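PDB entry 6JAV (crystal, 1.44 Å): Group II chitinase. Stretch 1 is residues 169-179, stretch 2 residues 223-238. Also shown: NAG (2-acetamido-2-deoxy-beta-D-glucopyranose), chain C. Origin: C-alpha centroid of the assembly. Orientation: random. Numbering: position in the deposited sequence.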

# COMPACT_ATOMS: atom_id res chain seq x y z
N ALA A 169 -2.78 6.80 3.60
CA ALA A 169 -3.14 5.53 2.98
C ALA A 169 -4.43 5.07 3.63
O ALA A 169 -4.54 5.10 4.86
CB ALA A 169 -2.04 4.49 3.22
N VAL A 170 -5.39 4.64 2.82
CA VAL A 170 -6.75 4.43 3.30
C VAL A 170 -7.34 3.10 2.82
O VAL A 170 -6.95 2.54 1.80
CB VAL A 170 -7.68 5.59 2.88
CG1 VAL A 170 -7.17 6.93 3.44
CG2 VAL A 170 -7.82 5.64 1.36
N SER A 171 -8.34 2.62 3.58
CA SER A 171 -8.98 1.34 3.31
C SER A 171 -9.73 1.33 1.98
O SER A 171 -10.30 2.35 1.57
CB SER A 171 -10.02 1.09 4.41
OG SER A 171 -10.76 -0.10 4.13
N PRO A 172 -9.80 0.18 1.32
CA PRO A 172 -10.67 0.01 0.15
C PRO A 172 -12.05 -0.56 0.48
O PRO A 172 -12.85 -0.74 -0.44
CB PRO A 172 -9.89 -1.03 -0.67
CG PRO A 172 -9.37 -1.98 0.40
CD PRO A 172 -8.98 -1.04 1.55
N ASN A 173 -12.31 -0.85 1.76
CA ASN A 173 -13.48 -1.62 2.19
C ASN A 173 -14.61 -0.65 2.51
O ASN A 173 -14.46 0.21 3.38
CB ASN A 173 -13.05 -2.39 3.43
CG ASN A 173 -14.15 -3.21 4.06
OD1 ASN A 173 -15.23 -2.72 4.34
ND2 ASN A 173 -13.82 -4.44 4.43
N LYS A 174 -15.75 -0.80 1.82
CA LYS A 174 -16.91 0.08 1.99
C LYS A 174 -17.26 0.31 3.46
O LYS A 174 -17.49 1.46 3.87
CB LYS A 174 -18.12 -0.51 1.26
CG LYS A 174 -19.36 0.37 1.37
CD LYS A 174 -20.57 -0.32 0.73
CE LYS A 174 -21.73 0.69 0.55
NZ LYS A 174 -22.19 1.26 1.84
N MET A 175 -17.33 -0.75 4.27
CA MET A 175 -17.73 -0.60 5.67
C MET A 175 -16.72 0.21 6.48
O MET A 175 -17.11 1.02 7.33
CB MET A 175 -17.91 -1.97 6.32
CG MET A 175 -19.24 -2.63 5.99
SD MET A 175 -19.20 -3.27 4.32
CE MET A 175 -20.65 -2.47 3.65
N VAL A 176 -15.43 -0.02 6.23
CA VAL A 176 -14.38 0.74 6.92
C VAL A 176 -14.40 2.19 6.48
O VAL A 176 -14.25 3.10 7.29
CB VAL A 176 -13.01 0.09 6.69
CG1 VAL A 176 -11.92 0.92 7.35
CG2 VAL A 176 -13.02 -1.34 7.24
N ILE A 177 -14.55 2.43 5.18
CA ILE A 177 -14.63 3.80 4.67
C ILE A 177 -15.78 4.53 5.36
O ILE A 177 -15.62 5.67 5.83
CB ILE A 177 -14.80 3.78 3.14
CG1 ILE A 177 -13.56 3.19 2.42
CG2 ILE A 177 -15.09 5.19 2.62
CD1 ILE A 177 -13.89 2.74 0.99
N ASP A 178 -16.95 3.88 5.41
CA ASP A 178 -18.12 4.51 6.01
C ASP A 178 -17.90 4.81 7.49
O ASP A 178 -18.35 5.85 7.99
CB ASP A 178 -19.32 3.57 5.86
CG ASP A 178 -19.90 3.53 4.45
OD1 ASP A 178 -19.57 4.41 3.61
OD2 ASP A 178 -20.74 2.61 4.21
N ALA A 179 -17.21 3.91 8.20
CA ALA A 179 -17.07 4.05 9.65
C ALA A 179 -15.95 4.99 10.06
O ALA A 179 -16.07 5.66 11.09
CB ALA A 179 -16.80 2.69 10.29
N THR A 223 -20.66 -7.19 -4.04
CA THR A 223 -20.44 -6.33 -5.19
C THR A 223 -19.32 -5.32 -4.97
O THR A 223 -18.97 -4.61 -5.91
CB THR A 223 -21.73 -5.57 -5.52
OG1 THR A 223 -21.46 -4.57 -6.49
CG2 THR A 223 -22.25 -4.89 -4.30
N TYR A 224 -18.79 -5.22 -3.75
CA TYR A 224 -17.92 -4.09 -3.42
C TYR A 224 -16.45 -4.43 -3.20
O TYR A 224 -15.65 -3.50 -3.04
CB TYR A 224 -18.46 -3.25 -2.26
CG TYR A 224 -18.92 -4.01 -1.06
CD1 TYR A 224 -18.01 -4.48 -0.13
CD2 TYR A 224 -20.27 -4.20 -0.82
CE1 TYR A 224 -18.44 -5.17 1.00
CE2 TYR A 224 -20.71 -4.88 0.28
CZ TYR A 224 -19.79 -5.37 1.19
OH TYR A 224 -20.22 -6.06 2.31
N PHE A 225 -16.05 -5.70 -3.23
CA PHE A 225 -14.64 -6.05 -3.03
C PHE A 225 -13.89 -6.09 -4.36
O PHE A 225 -13.35 -7.12 -4.79
CB PHE A 225 -14.52 -7.37 -2.27
CG PHE A 225 -14.68 -7.23 -0.80
CD1 PHE A 225 -14.97 -5.99 -0.23
CD2 PHE A 225 -14.52 -8.32 0.04
CE1 PHE A 225 -15.12 -5.85 1.14
CE2 PHE A 225 -14.67 -8.18 1.41
CZ PHE A 225 -14.98 -6.96 1.96
N ASN A 226 -13.82 -4.93 -5.01
CA ASN A 226 -13.00 -4.78 -6.22
C ASN A 226 -12.60 -3.32 -6.36
O ASN A 226 -13.27 -2.43 -5.82
CB ASN A 226 -13.74 -5.30 -7.45
CG ASN A 226 -15.08 -4.60 -7.67
OD1 ASN A 226 -15.14 -3.52 -8.27
ND2 ASN A 226 -16.15 -5.21 -7.17
N ALA A 227 -11.50 -3.08 -7.08
CA ALA A 227 -10.93 -1.74 -7.15
C ALA A 227 -11.87 -0.76 -7.83
O ALA A 227 -11.94 0.41 -7.45
CB ALA A 227 -9.58 -1.78 -7.87
N ASN A 228 -12.60 -1.22 -8.85
CA ASN A 228 -13.52 -0.33 -9.55
C ASN A 228 -14.60 0.22 -8.61
O ASN A 228 -14.87 1.43 -8.59
CB ASN A 228 -14.17 -1.09 -10.72
CG ASN A 228 -15.14 -0.24 -11.45
OD1 ASN A 228 -14.82 0.84 -11.90
ND2 ASN A 228 -16.37 -0.72 -11.54
N TYR A 229 -15.20 -0.65 -7.79
CA TYR A 229 -16.18 -0.16 -6.82
C TYR A 229 -15.52 0.80 -5.83
O TYR A 229 -16.04 1.88 -5.55
CB TYR A 229 -16.82 -1.33 -6.06
CG TYR A 229 -17.86 -0.83 -5.09
CD1 TYR A 229 -17.51 -0.39 -3.82
CD2 TYR A 229 -19.19 -0.76 -5.47
CE1 TYR A 229 -18.47 0.12 -2.94
CE2 TYR A 229 -20.14 -0.26 -4.61
CZ TYR A 229 -19.77 0.17 -3.35
OH TYR A 229 -20.73 0.67 -2.48
N THR A 230 -14.37 0.39 -5.27
CA THR A 230 -13.71 1.19 -4.25
C THR A 230 -13.38 2.59 -4.74
O THR A 230 -13.60 3.58 -4.03
CB THR A 230 -12.43 0.47 -3.84
OG1 THR A 230 -12.75 -0.74 -3.16
CG2 THR A 230 -11.58 1.37 -2.94
N ILE A 231 -12.78 2.70 -5.92
CA ILE A 231 -12.37 4.00 -6.42
C ILE A 231 -13.58 4.88 -6.69
O ILE A 231 -13.62 6.06 -6.32
CB ILE A 231 -11.45 3.83 -7.65
CG1 ILE A 231 -10.14 3.12 -7.28
CG2 ILE A 231 -11.22 5.19 -8.33
CD1 ILE A 231 -9.28 3.88 -6.30
N HIS A 232 -14.62 4.30 -7.30
CA HIS A 232 -15.82 5.10 -7.53
C HIS A 232 -16.49 5.48 -6.22
O HIS A 232 -17.08 6.57 -6.13
CB HIS A 232 -16.77 4.32 -8.42
CG HIS A 232 -16.45 4.41 -9.88
ND1 HIS A 232 -15.80 3.42 -10.57
CD2 HIS A 232 -16.72 5.39 -10.78
CE1 HIS A 232 -15.65 3.78 -11.84
NE2 HIS A 232 -16.21 4.97 -11.99
N TYR A 233 -16.38 4.65 -5.19
CA TYR A 233 -17.00 4.96 -3.91
C TYR A 233 -16.28 6.11 -3.21
O TYR A 233 -16.93 7.02 -2.68
CB TYR A 233 -17.01 3.71 -3.03
CG TYR A 233 -17.96 3.83 -1.87
CD1 TYR A 233 -19.32 3.99 -2.08
CD2 TYR A 233 -17.51 3.78 -0.57
CE1 TYR A 233 -20.20 4.11 -1.02
CE2 TYR A 233 -18.39 3.88 0.51
CZ TYR A 233 -19.73 4.05 0.26
OH TYR A 233 -20.61 4.15 1.33
N TRP A 234 -14.93 6.12 -3.22
CA TRP A 234 -14.22 7.29 -2.70
C TRP A 234 -14.67 8.57 -3.41
O TRP A 234 -14.85 9.61 -2.77
CB TRP A 234 -12.69 7.08 -2.77
CG TRP A 234 -12.18 6.34 -1.58
CD1 TRP A 234 -11.98 5.00 -1.46
CD2 TRP A 234 -11.80 6.91 -0.33
NE1 TRP A 234 -11.53 4.69 -0.18
CE2 TRP A 234 -11.43 5.85 0.53
CE3 TRP A 234 -11.79 8.23 0.17
CZ2 TRP A 234 -11.04 6.06 1.86
CZ3 TRP A 234 -11.38 8.45 1.48
CH2 TRP A 234 -11.00 7.36 2.32
N MET A 235 -14.86 8.50 -4.73
CA MET A 235 -15.32 9.69 -5.46
C MET A 235 -16.76 10.04 -5.10
O MET A 235 -17.08 11.23 -4.89
CB MET A 235 -15.13 9.49 -6.96
CG MET A 235 -13.63 9.45 -7.31
SD MET A 235 -13.28 9.66 -9.07
CE MET A 235 -13.94 8.13 -9.64
N GLU A 236 -17.64 9.04 -4.98
CA GLU A 236 -19.03 9.30 -4.61
C GLU A 236 -19.11 9.96 -3.23
O GLU A 236 -19.96 10.83 -2.99
CB GLU A 236 -19.80 7.98 -4.62
CG GLU A 236 -21.25 8.06 -4.15
CD GLU A 236 -21.90 6.67 -3.98
OE1 GLU A 236 -21.53 5.73 -4.72
OE2 GLU A 236 -22.77 6.53 -3.10
N LYS A 237 -18.20 9.58 -2.33
CA LYS A 237 -18.18 10.14 -0.98
C LYS A 237 -17.60 11.55 -0.92
O LYS A 237 -17.60 12.15 0.16
CB LYS A 237 -17.40 9.20 -0.03
CG LYS A 237 -18.09 7.86 0.19
CD LYS A 237 -19.16 7.96 1.25
CE LYS A 237 -18.66 7.42 2.55
NZ LYS A 237 -19.66 7.59 3.67
N GLY A 238 -17.08 12.08 -2.03
CA GLY A 238 -16.61 13.45 -2.09
C GLY A 238 -15.15 13.65 -2.46
O GLY A 238 -14.63 14.77 -2.36
C1 NAG C . -17.41 0.06 -12.16
C2 NAG C . -18.38 -0.81 -12.94
C3 NAG C . -19.61 -0.00 -13.36
C4 NAG C . -20.23 0.69 -12.15
C5 NAG C . -19.19 1.51 -11.41
C6 NAG C . -19.71 2.15 -10.14
C7 NAG C . -17.69 -2.70 -14.36
C8 NAG C . -18.47 -3.57 -13.43
N2 NAG C . -17.71 -1.39 -14.10
O3 NAG C . -20.57 -0.90 -13.92
O4 NAG C . -21.31 1.54 -12.54
O5 NAG C . -18.10 0.65 -11.04
O6 NAG C . -19.86 1.24 -9.06
O7 NAG C . -17.11 -3.16 -15.33
O HOH W 1 -15.36 -1.97 -0.84
O HOH W 2 -17.56 7.90 5.46

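How does the loop ahead of the second helix meet the start of the first? The helix that begins at Lys174 and the one that begins at Ala227 run nearly parallel, 17° apart with axes 11.2 Å from each other at closest approach, so their N-terminal ends lie on the same side of the contact. Tyr224 leads the way: the aliphatic part of Lys174 lies over one face of its ring, with CD 4.2 Å from Tyr224 CD2, while Met175 brings its sulfur obliquely to the same ring, SD standing 3.8 Å from Tyr224 CZ. Water 1 joins the backbones here, donating to Tyr224 O and Pro172 O and accepting from Lys174 N. Phe225 follows, its CZ 3.7 Å from ND2 of Asn173, whose OD1 caps the first helix by weak bonds from Met175 N and Val176 N.

What does the first turn of the second helix contribute? Asn226 caps it, OD1 accepting from Tyr229 N at 2.9 Å, and Asn228, which does not touch the other stretch, carries a NAG, its ND2 covalently bound to C1 of the sugar. Tyr229 reaches back with its hydroxyl, OH lying 3.2 Å from Lys174 CE. One residue on, Thr230 faces the other stretch directly, and its OG1 donates to Pro172 O at 2.7 Å. This short bond ties the helix to the turn where the backbones come close, the CA atoms of Pro172 and Thr230 being 5.5 Å apart; Thr230 CG2 also packs 3.7 Å from Pro172 CB.

Why does Tyr233 matter so much to the polar side of the contact? Its OH donates to Asp178 OD1 at 2.5 Å, a very short bond to a charged acceptor, and accepts a weak bond from Lys174 NZ at 3.3 Å. Lys174 NZ also forms a salt bridge with Asp178 OD2 at 3.1 Å, so phenol, ammonium and carboxylate close a small ring of interactions. Nearby, Ile177 CD1 approaches the ring edge, 4.1 Å from Tyr233 CD2.

How do the last residues finish the packing? Trp234 has the largest area covered by the other stretch. Its NE1 donates to Ser171 O at 3.2 Å, satisfying the indole nitrogen, while CZ2 lies 3.3 Å from Val170 CG2 and Ile177 CG2 sits over one face of the ring. Lys237 then adds a salt bridge, its NZ 3.2 Å from Asp178 OD1, although the hydrogen bond within it is weak; the same NZ donates to water 2, whose oxygen lies 3.0 Å from Ile177 O.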